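Local atomic coordinates of nicotinate phosphoribosyltransferase (Vibrio cholerae, PDB entry 4HL7), a protein that probably catalyses the ATP-dependent formation of nicotinate D-ribonucleotide from nicotinate and phosphoribosyl diphosphate, a step of NAD(+) biosynthesis. Residues Leu403-Leu406 / Lys407-Asn411; Asp279-Arg282 / His283-Asn286; Trp360-Ala363 / Ala364-Tyr368. One frame throughout, in Å; residues are numbered along the deposited sequence.

Contact 1 (Leu403-Leu406 / Lys407-Asn411); sequences LANL and KRRFN
Leu403, Ala404, Asn405 and Leu406 each accept a backbone hydrogen bond from the residue four places on, as the last turns of helix 400-409 run out. The last of these bonds is the loosest: Phe410 N to Leu406 O is 3.3 Å. Phe410 has already left helical backbone angles. Asn411 follows with positive phi and donates its N to Arg408 O, which fits the Schellman motif that ends this helix.

Three side-chain pairs carry the contact. Asn405 and Arg409 form the polar one. Arg409 NH2 gives a hydrogen bond to Asn405 OD1 at 2.8 Å, with an angle of 131° at the hydrogen. The oxygen lies at the edge of the guanidinium, close to its plane. The donor, however, stands above the plane of the amide and does not point at a lone pair. The Arg409 chain bends at chi2 (-58°) and again at chi3 (63°), and this folds the guanidinium back over the preceding turn.

Leu406 and Phe410 make the apolar pair. Leu406 CD1 meets Phe410 CE1 at 3.8 Å. The same ring edge comes near the backbone, with Phe410 CD1 3.4 Å from Leu406 O, which lies near the ring plane. Phe410 also packs on Leu271. Lys407 uses its methylenes: the extended chain crosses Leu403 at a slant, and Lys407 CE rests 4.0 Å from Leu403 CG. The side chains of Ala404 and Arg408 touch Leu414, in the loop that follows.

The helix end is therefore two-faced. Leucines, the lysine methylenes and the phenyl ring give apolar packing. The Asn405-Arg409 bond is bent and lies on a partly exposed face that touches a crystal neighbour, so it is probably a modest contribution in solution.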
ATOM      1  N   LEU A 403      -8.817  18.411  11.257  1.00 16.04           N
ATOM      2  CA  LEU A 403      -8.767  18.378   9.803  1.00 16.02           C
ATOM      3  C   LEU A 403      -8.985  19.787   9.234  1.00 15.45           C
ATOM      4  O   LEU A 403      -8.266  20.189   8.266  1.00 16.69           O
ATOM      5  CB  LEU A 403      -9.834  17.397   9.272  1.00 16.90           C
ATOM      6  CG  LEU A 403      -9.928  17.356   7.748  1.00 17.52           C
ATOM      7  CD1 LEU A 403      -8.600  17.010   7.045  1.00 16.54           C
ATOM      8  CD2 LEU A 403     -11.047  16.396   7.280  1.00 17.81           C
ATOM      9  N   ALA A 404      -9.931  20.525   9.817  1.00 16.79           N
ATOM     10  CA  ALA A 404     -10.225  21.905   9.372  1.00 17.23           C
ATOM     11  C   ALA A 404      -8.952  22.797   9.556  1.00 17.73           C
ATOM     12  O   ALA A 404      -8.543  23.547   8.639  1.00 15.06           O
ATOM     13  CB  ALA A 404     -11.434  22.500  10.091  1.00 16.89           C
ATOM     14  N   ASN A 405      -8.316  22.683  10.716  1.00 16.33           N
ATOM     15  CA  ASN A 405      -7.072  23.419  10.920  1.00 15.48           C
ATOM     16  C   ASN A 405      -5.945  23.047   9.939  1.00 15.14           C
ATOM     17  O   ASN A 405      -5.232  23.913   9.411  1.00 15.16           O
ATOM     18  CB  ASN A 405      -6.591  23.192  12.364  1.00 16.97           C
ATOM     19  CG  ASN A 405      -5.391  24.020  12.678  1.00 18.63           C
ATOM     20  OD1 ASN A 405      -5.485  25.254  12.783  1.00 17.96           O
ATOM     21  ND2 ASN A 405      -4.277  23.381  12.798  1.00 17.81           N
ATOM     22  N   LEU A 406      -5.793  21.776   9.690  1.00 13.48           N
ATOM     23  CA  LEU A 406      -4.769  21.278   8.760  1.00 14.04           C
ATOM     24  C   LEU A 406      -5.042  21.848   7.347  1.00 15.62           C
ATOM     25  O   LEU A 406      -4.125  22.288   6.649  1.00 14.58           O
ATOM     26  CB  LEU A 406      -4.800  19.724   8.721  1.00 13.69           C
ATOM     27  CG  LEU A 406      -3.841  19.116   7.697  1.00 15.18           C
ATOM     28  CD1 LEU A 406      -2.382  19.334   8.146  1.00 13.48           C
ATOM     29  CD2 LEU A 406      -4.142  17.601   7.598  1.00 15.19           C
ATOM     30  N   LYS A 407      -6.322  21.859   6.919  1.00 15.18           N
ATOM     31  CA  LYS A 407      -6.642  22.416   5.600  1.00 15.61           C
ATOM     32  C   LYS A 407      -6.265  23.900   5.603  1.00 16.26           C
ATOM     33  O   LYS A 407      -5.602  24.373   4.655  1.00 17.98           O
ATOM     34  CB  LYS A 407      -8.173  22.274   5.321  1.00 15.08           C
ATOM     35  CG  LYS A 407      -8.533  20.817   4.960  1.00 16.57           C
ATOM     36  CD  LYS A 407     -10.039  20.759   4.648  1.00 18.24           C
ATOM     37  CE  LYS A 407     -10.421  19.317   4.266  1.00 20.27           C
ATOM     38  NZ  LYS A 407     -11.933  19.210   4.221  1.00 22.29           N
ATOM     39  N   ARG A 408      -6.646  24.626   6.653  1.00 16.54           N
ATOM     40  CA  ARG A 408      -6.359  26.061   6.700  1.00 17.79           C
ATOM     41  C   ARG A 408      -4.841  26.300   6.591  1.00 19.47           C
ATOM     42  O   ARG A 408      -4.413  27.197   5.854  1.00 19.28           O
ATOM     43  CB  ARG A 408      -6.941  26.714   7.951  1.00 20.88           C
ATOM     44  CG  ARG A 408      -8.444  26.843   7.886  1.00 22.94           C
ATOM     45  CD  ARG A 408      -8.948  27.738   9.017  1.00 27.27           C
ATOM     46  NE  ARG A 408      -8.989  29.114   8.587  1.00 39.95           N
ATOM     47  CZ  ARG A 408      -9.936  29.591   7.776  1.00 46.19           C
ATOM     48  NH1 ARG A 408     -10.916  28.781   7.356  1.00 46.52           N
ATOM     49  NH2 ARG A 408      -9.908  30.871   7.385  1.00 48.49           N
ATOM     50  N   ARG A 409      -4.034  25.525   7.306  1.00 17.88           N
ATOM     51  CA  ARG A 409      -2.562  25.715   7.240  1.00 17.71           C
ATOM     52  C   ARG A 409      -2.007  25.495   5.830  1.00 19.22           C
ATOM     53  O   ARG A 409      -0.976  26.091   5.489  1.00 19.25           O
ATOM     54  CB  ARG A 409      -1.813  24.807   8.224  1.00 19.71           C
ATOM     55  CG  ARG A 409      -2.182  24.986   9.697  1.00 22.89           C
ATOM     56  CD  ARG A 409      -2.003  26.359  10.337  1.00 24.91           C
ATOM     57  NE  ARG A 409      -2.773  27.527   9.842  1.00 22.24           N
ATOM     58  CZ  ARG A 409      -4.003  27.936  10.136  1.00 20.64           C
ATOM     59  NH1 ARG A 409      -4.408  29.083   9.615  1.00 25.22           N
ATOM     60  NH2 ARG A 409      -4.830  27.296  10.922  1.00 25.74           N
ATOM     61  N   PHE A 410      -2.699  24.702   4.996  1.00 16.26           N
ATOM     62  CA  PHE A 410      -2.226  24.443   3.626  1.00 17.40           C
ATOM     63  C   PHE A 410      -3.011  25.199   2.578  1.00 18.60           C
ATOM     64  O   PHE A 410      -2.909  24.921   1.374  1.00 18.68           O
ATOM     65  CB  PHE A 410      -2.141  22.935   3.351  1.00 16.63           C
ATOM     66  CG  PHE A 410      -0.950  22.314   4.008  1.00 18.18           C
ATOM     67  CD1 PHE A 410      -1.041  21.813   5.344  1.00 16.58           C
ATOM     68  CD2 PHE A 410       0.290  22.327   3.349  1.00 16.13           C
ATOM     69  CE1 PHE A 410       0.087  21.254   5.961  1.00 16.65           C
ATOM     70  CE2 PHE A 410       1.413  21.777   3.956  1.00 14.70           C
ATOM     71  CZ  PHE A 410       1.321  21.259   5.269  1.00 14.50           C
ATOM     72  N   ASN A 411      -3.799  26.144   3.041  1.00 18.48           N
ATOM     73  CA  ASN A 411      -4.676  26.947   2.155  1.00 23.70           C
ATOM     74  C   ASN A 411      -5.586  26.091   1.329  1.00 23.02           C
ATOM     75  O   ASN A 411      -5.751  26.336   0.139  1.00 21.34           O
ATOM     76  CB  ASN A 411      -3.817  27.821   1.227  1.00 28.50           C
ATOM     77  CG  ASN A 411      -3.026  28.831   2.008  1.00 36.88           C
ATOM     78  OD1 ASN A 411      -1.803  28.752   2.081  1.00 53.11           O
ATOM     79  ND2 ASN A 411      -3.721  29.738   2.666  1.00 41.31           N
TER

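Contact 2 (Asp279-Arg282 / His283-Asn286); sequences DFNR and HLAN
Asn281 caps the N-terminus of helix 282-287 by accepting from Leu284. The bond from Leu284 N to Asn281 OD1 is 3.1 Å and nearly straight, 160° at the hydrogen. Asn281 CG sits between its backbone N and carbonyl carbon (chi1 59°), which turns OD1 back over the first turn. Asn281 O takes the next bond, from Ala285 N at 2.7 Å.

The Phe280 ring packs against this turn. Ala285 CA stands over one face, 3.9 Å from the centroid, in a CH-pi contact offset toward the rim. Ala285 CB touches Phe280 CE2 at 3.7 Å, and Leu284 CB comes to Phe280 CD1 over the same face, nearer the opposite rim.

Arg282 and Asn286 meet through a water, which accepts from Arg282 NH2 at 2.7 Å and from Asn286 ND2 at 3.1 Å. It lies at the edge of the Arg282 guanidinium, in its plane. Both nitrogens are donors, and the water gives each an acceptor. Asn286 ND2 also gives a weak bond to Arg282 O, which takes the backbone bond from Asn286 N.

An inverse gamma turn centred on Phe280 brings the chain from helix 273-279 to the cap. Phe280 O is hydrogen-bonded to His308, and the Asp279 carboxylate to Gln248. Leu284 packs on helix 247-258, while Phe280 and Ala285 pack on helix 298-311. The short helix packs against both, just before strand 290-293 of the parallel sheet.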
ATOM      1  N   ASP A 279       6.272  21.974  -1.315  1.00 16.42           N
ATOM      2  CA  ASP A 279       7.306  21.400  -0.431  1.00 17.52           C
ATOM      3  C   ASP A 279       8.470  20.763  -1.183  1.00 15.96           C
ATOM      4  O   ASP A 279       9.581  20.650  -0.649  1.00 17.19           O
ATOM      5  CB  ASP A 279       6.661  20.339   0.536  1.00 17.69           C
ATOM      6  CG  ASP A 279       5.833  20.993   1.657  1.00 20.11           C
ATOM      7  OD1 ASP A 279       6.040  22.194   2.013  1.00 20.82           O
ATOM      8  OD2 ASP A 279       4.947  20.317   2.170  1.00 21.46           O
ATOM      9  N   PHE A 280       8.218  20.352  -2.410  1.00 14.87           N
ATOM     10  CA  PHE A 280       9.143  19.457  -3.148  1.00 15.94           C
ATOM     11  C   PHE A 280      10.158  20.335  -3.867  1.00 14.47           C
ATOM     12  O   PHE A 280      10.075  20.522  -5.084  1.00 17.22           O
ATOM     13  CB  PHE A 280       8.328  18.588  -4.113  1.00 15.73           C
ATOM     14  CG  PHE A 280       9.039  17.305  -4.596  1.00 14.46           C
ATOM     15  CD1 PHE A 280       9.682  16.426  -3.710  1.00 15.39           C
ATOM     16  CD2 PHE A 280       8.988  16.966  -5.949  1.00 14.92           C
ATOM     17  CE1 PHE A 280      10.303  15.275  -4.184  1.00 16.21           C
ATOM     18  CE2 PHE A 280       9.623  15.829  -6.435  1.00 15.61           C
ATOM     19  CZ  PHE A 280      10.251  14.948  -5.535  1.00 17.63           C
ATOM     20  N   ASN A 281      11.094  20.936  -3.079  1.00 15.15           N
ATOM     21  CA  ASN A 281      12.029  21.885  -3.645  1.00 15.73           C
ATOM     22  C   ASN A 281      13.135  21.208  -4.498  1.00 15.68           C
ATOM     23  O   ASN A 281      13.178  19.991  -4.703  1.00 14.39           O
ATOM     24  CB  ASN A 281      12.632  22.741  -2.533  1.00 14.40           C
ATOM     25  CG  ASN A 281      13.349  21.920  -1.506  1.00 15.19           C
ATOM     26  OD1 ASN A 281      14.109  21.051  -1.840  1.00 16.61           O
ATOM     27  ND2 ASN A 281      13.111  22.228  -0.221  1.00 17.27           N
ATOM     28  N   ARG A 282      14.028  22.024  -5.027  1.00 16.45           N
ATOM     29  CA  ARG A 282      14.936  21.531  -6.027  1.00 18.08           C
ATOM     30  C   ARG A 282      15.845  20.438  -5.419  1.00 16.89           C
ATOM     31  O   ARG A 282      16.103  19.389  -6.061  1.00 18.20           O
ATOM     32  CB  ARG A 282      15.772  22.716  -6.616  1.00 18.35           C
ATOM     33  CG  ARG A 282      16.594  22.283  -7.832  1.00 21.97           C
ATOM     34  CD  ARG A 282      17.273  23.438  -8.604  1.00 24.05           C
ATOM     35  NE  ARG A 282      18.465  23.775  -7.882  1.00 26.95           N
ATOM     36  CZ  ARG A 282      19.609  23.088  -8.029  1.00 26.48           C
ATOM     37  NH1 ARG A 282      20.670  23.414  -7.292  1.00 29.14           N
ATOM     38  NH2 ARG A 282      19.642  22.062  -8.898  1.00 25.52           N
ATOM     39  N   HIS A 283      16.259  20.638  -4.164  1.00 18.78           N
ATOM     40  CA  HIS A 283      17.157  19.660  -3.527  1.00 20.96           C
ATOM     41  C   HIS A 283      16.427  18.331  -3.313  1.00 19.11           C
ATOM     42  O   HIS A 283      16.965  17.278  -3.675  1.00 16.72           O
ATOM     43  CB  HIS A 283      17.828  20.248  -2.292  1.00 24.95           C
ATOM     44  CG  HIS A 283      18.755  21.464  -2.594  1.00 21.44           C
ATOM     45  ND1 HIS A 283      18.869  22.516  -1.748  1.00 24.95           N
ATOM     46  CD2 HIS A 283      19.493  21.798  -3.720  1.00 25.64           C
ATOM     47  CE1 HIS A 283      19.739  23.401  -2.247  1.00 29.64           C
ATOM     48  NE2 HIS A 283      20.111  22.977  -3.474  1.00 26.30           N
ATOM     49  N   LEU A 284      15.148  18.374  -2.923  1.00 16.73           N
ATOM     50  CA  LEU A 284      14.370  17.164  -2.693  1.00 16.62           C
ATOM     51  C   LEU A 284      14.023  16.506  -4.005  1.00 14.47           C
ATOM     52  O   LEU A 284      14.053  15.285  -4.131  1.00 15.64           O
ATOM     53  CB  LEU A 284      13.092  17.475  -1.910  1.00 16.22           C
ATOM     54  CG  LEU A 284      13.402  17.769  -0.425  1.00 16.75           C
ATOM     55  CD1 LEU A 284      12.168  18.345   0.265  1.00 17.00           C
ATOM     56  CD2 LEU A 284      13.980  16.581   0.336  1.00 17.74           C
ATOM     57  N   ALA A 285      13.661  17.313  -4.984  1.00 14.04           N
ATOM     58  CA  ALA A 285      13.266  16.755  -6.347  1.00 14.69           C
ATOM     59  C   ALA A 285      14.426  16.078  -7.059  1.00 15.03           C
ATOM     60  O   ALA A 285      14.213  15.132  -7.828  1.00 15.11           O
ATOM     61  CB  ALA A 285      12.658  17.848  -7.231  1.00 15.27           C
ATOM     62  N   ASN A 286      15.653  16.545  -6.823  1.00 15.27           N
ATOM     63  CA  ASN A 286      16.822  15.882  -7.366  1.00 15.42           C
ATOM     64  C   ASN A 286      17.192  14.634  -6.586  1.00 14.33           C
ATOM     65  O   ASN A 286      17.523  13.627  -7.162  1.00 15.68           O
ATOM     66  CB  ASN A 286      18.007  16.840  -7.389  1.00 17.48           C
ATOM     67  CG  ASN A 286      18.034  17.670  -8.688  1.00 16.48           C
ATOM     68  OD1 ASN A 286      18.005  17.119  -9.761  1.00 19.01           O
ATOM     69  ND2 ASN A 286      18.072  18.994  -8.567  1.00 17.78           N
TER
HETATM   70  O   HOH W   1      18.007  21.068 -10.841  1.00 24.94           O

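Contact 3 (Trp360-Ala363 / Ala364-Tyr368)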
ATOM      1  N   TRP A 360     -16.848 -13.958 -11.846  1.00 26.44           N
ATOM      2  CA  TRP A 360     -17.315 -15.309 -11.633  1.00 26.49           C
ATOM      3  C   TRP A 360     -18.513 -15.373 -10.691  1.00 26.88           C
ATOM      4  O   TRP A 360     -18.480 -14.800  -9.638  1.00 28.35           O
ATOM      5  CB  TRP A 360     -16.183 -16.168 -11.075  1.00 25.23           C
ATOM      6  CG  TRP A 360     -16.608 -17.622 -10.983  1.00 27.09           C
ATOM      7  CD1 TRP A 360     -16.730 -18.531 -12.021  1.00 28.57           C
ATOM      8  CD2 TRP A 360     -16.975 -18.364  -9.771  1.00 26.79           C
ATOM      9  NE1 TRP A 360     -17.155 -19.770 -11.544  1.00 29.61           N
ATOM     10  CE2 TRP A 360     -17.270 -19.732 -10.192  1.00 28.45           C
ATOM     11  CE3 TRP A 360     -17.052 -18.044  -8.434  1.00 27.50           C
ATOM     12  CZ2 TRP A 360     -17.669 -20.702  -9.299  1.00 30.00           C
ATOM     13  CZ3 TRP A 360     -17.421 -19.032  -7.532  1.00 28.13           C
ATOM     14  CH2 TRP A 360     -17.727 -20.330  -7.955  1.00 29.41           C
ATOM     15  N   ARG A 361     -19.574 -16.083 -11.064  1.00 27.05           N
ATOM     16  CA  ARG A 361     -20.752 -16.169 -10.187  1.00 27.82           C
ATOM     17  C   ARG A 361     -20.688 -17.479  -9.421  1.00 28.27           C
ATOM     18  O   ARG A 361     -20.427 -18.551 -10.028  1.00 28.04           O
ATOM     19  CB  ARG A 361     -22.073 -16.159 -11.005  1.00 29.86           C
ATOM     20  CG  ARG A 361     -22.435 -14.827 -11.647  1.00 34.01           C
ATOM     21  CD  ARG A 361     -23.762 -14.862 -12.452  1.00 37.15           C
ATOM     22  NE  ARG A 361     -23.991 -13.521 -13.013  1.00 41.91           N
ATOM     23  CZ  ARG A 361     -24.481 -12.468 -12.318  1.00 46.16           C
ATOM     24  NH1 ARG A 361     -24.890 -12.607 -11.056  1.00 44.17           N
ATOM     25  NH2 ARG A 361     -24.588 -11.274 -12.895  1.00 42.42           N
ATOM     26  N   ASN A 362     -21.029 -17.440  -8.130  1.00 27.91           N
ATOM     27  CA  ASN A 362     -21.155 -18.675  -7.375  1.00 30.43           C
ATOM     28  C   ASN A 362     -22.444 -19.414  -7.740  1.00 29.73           C
ATOM     29  O   ASN A 362     -23.210 -18.943  -8.608  1.00 29.77           O
ATOM     30  CB  ASN A 362     -21.039 -18.411  -5.863  1.00 30.97           C
ATOM     31  CG  ASN A 362     -22.252 -17.680  -5.290  1.00 33.11           C
ATOM     32  OD1 ASN A 362     -23.316 -17.564  -5.939  1.00 32.96           O
ATOM     33  ND2 ASN A 362     -22.110 -17.207  -4.057  1.00 33.68           N
ATOM     34  N   ALA A 363     -22.695 -20.557  -7.098  1.00 30.46           N
ATOM     35  CA  ALA A 363     -23.814 -21.415  -7.473  1.00 33.61           C
ATOM     36  C   ALA A 363     -25.145 -20.686  -7.260  1.00 33.88           C
ATOM     37  O   ALA A 363     -26.146 -21.014  -7.897  1.00 34.62           O
ATOM     38  CB  ALA A 363     -23.798 -22.720  -6.679  1.00 33.56           C
ATOM     39  N   ALA A 364     -25.157 -19.722  -6.349  1.00 32.68           N
ATOM     40  CA  ALA A 364     -26.379 -18.975  -6.090  1.00 34.47           C
ATOM     41  C   ALA A 364     -26.501 -17.772  -7.036  1.00 33.98           C
ATOM     42  O   ALA A 364     -27.534 -17.100  -7.053  1.00 37.11           O
ATOM     43  CB  ALA A 364     -26.473 -18.548  -4.626  1.00 33.14           C
ATOM     44  N   GLY A 365     -25.467 -17.531  -7.835  1.00 32.38           N
ATOM     45  CA  GLY A 365     -25.535 -16.571  -8.936  1.00 31.83           C
ATOM     46  C   GLY A 365     -24.987 -15.234  -8.550  1.00 31.73           C
ATOM     47  O   GLY A 365     -25.164 -14.235  -9.268  1.00 33.61           O
ATOM     48  N   VAL A 366     -24.316 -15.179  -7.403  1.00 30.11           N
ATOM     49  CA  VAL A 366     -23.749 -13.927  -6.928  1.00 30.14           C
ATOM     50  C   VAL A 366     -22.390 -13.704  -7.602  1.00 29.67           C
ATOM     51  O   VAL A 366     -21.530 -14.591  -7.531  1.00 28.54           O
ATOM     52  CB  VAL A 366     -23.519 -13.986  -5.404  1.00 30.81           C
ATOM     53  CG1 VAL A 366     -22.940 -12.670  -4.869  1.00 32.53           C
ATOM     54  CG2 VAL A 366     -24.788 -14.383  -4.668  1.00 33.68           C
ATOM     55  N   GLU A 367     -22.181 -12.525  -8.216  1.00 29.86           N
ATOM     56  CA  GLU A 367     -20.874 -12.174  -8.838  1.00 32.79           C
ATOM     57  C   GLU A 367     -19.787 -11.918  -7.791  1.00 31.62           C
ATOM     58  O   GLU A 367     -19.999 -11.169  -6.811  1.00 32.75           O
ATOM     59  CB  GLU A 367     -20.946 -10.921  -9.709  1.00 33.28           C
ATOM     60  CG  GLU A 367     -21.607 -11.119 -11.064  1.00 43.07           C
ATOM     61  CD  GLU A 367     -21.899  -9.786 -11.725  1.00 45.06           C
ATOM     62  OE1 GLU A 367     -21.037  -9.307 -12.474  1.00 46.33           O
ATOM     63  OE2 GLU A 367     -22.973  -9.202 -11.451  1.00 56.64           O
ATOM     64  N   TYR A 368     -18.627 -12.538  -8.008  1.00 28.20           N
ATOM     65  CA  TYR A 368     -17.516 -12.366  -7.096  1.00 27.06           C
ATOM     66  C   TYR A 368     -17.016 -10.939  -7.155  1.00 26.13           C
ATOM     67  O   TYR A 368     -16.840 -10.406  -8.240  1.00 25.55           O
ATOM     68  CB  TYR A 368     -16.366 -13.295  -7.458  1.00 25.68           C
ATOM     69  CG  TYR A 368     -15.214 -13.065  -6.537  1.00 23.10           C
ATOM     70  CD1 TYR A 368     -15.250 -13.581  -5.220  1.00 23.63           C
ATOM     71  CD2 TYR A 368     -14.108 -12.281  -6.930  1.00 23.68           C
ATOM     72  CE1 TYR A 368     -14.203 -13.327  -4.321  1.00 21.47           C
ATOM     73  CE2 TYR A 368     -13.068 -12.021  -6.031  1.00 22.53           C
ATOM     74  CZ  TYR A 368     -13.124 -12.550  -4.740  1.00 21.86           C
ATOM     75  OH  TYR A 368     -12.101 -12.295  -3.859  1.00 21.34           O
TER
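Arg361 and Glu367 face each other across a beta hairpin, with the carboxylate chain laid over one side of the guanidinium. Glu367 CG stands 3.4 Å above the centre of that plane. Arg361 NH2 forms a salt bridge to Glu367 OE2 at 3.0 Å. The pairing is through one oxygen, as Glu367 OE1 stays 4.1 Å from Arg361 NH2; the planes are 41° apart. The Arg361 chain is extended from CG to NE, which carries the group across toward Gly365 and Glu367. NH1 points at Gly365 O, but that separation is too short to be trusted.

The two residues are a non-hydrogen-bonded antiparallel pair. They are flanked by Tyr368 N to Trp360 O, 2.8 Å, and Asn362 N to Val366 O, 3.0 Å. The chain reverses through a type I turn from Asn362 to Gly365, with Gly365 at positive phi, as in the common turn with a G1 beta bulge.

Asn362 folds over this turn. Its OD1 accepts from Val366 N at 3.0 Å, the donor standing above the amide plane, and takes weak bonds from Ala364 N and Gly365 N. Tyr368 leads inward, where its OH bonds Asn355 and its ring meets Trp148 edge-to-face.

The side-chain oxygen of Asn362 thus accepts from three backbone N-H groups, two of them weakly, which probably steadies the loop tip. The ion pair lies on the surface, so water probably weakens it.

In the fold
All three contacts are local and lie at the periphery of the chain, about 24 to 28 Å from its centre. Contacts 1 and 2 are neighbours, with centres about 23 Å apart. They touch lightly: Phe410 CE2 packs at 4.2 Å from Asp279 OD2, bringing the residue after helix 400-409 next to the last residue of helix 273-279. Contact 3 is remote, about 45 Å between centres from contact 1 and 50 Å from contact 2, and on the opposite side of the chain from contact 2. Contacts 1 and 2 mark helix ends, while contact 3 is a surface hairpin. The predicted phosphohistidine, His232, belongs to none of them and is unmodified here.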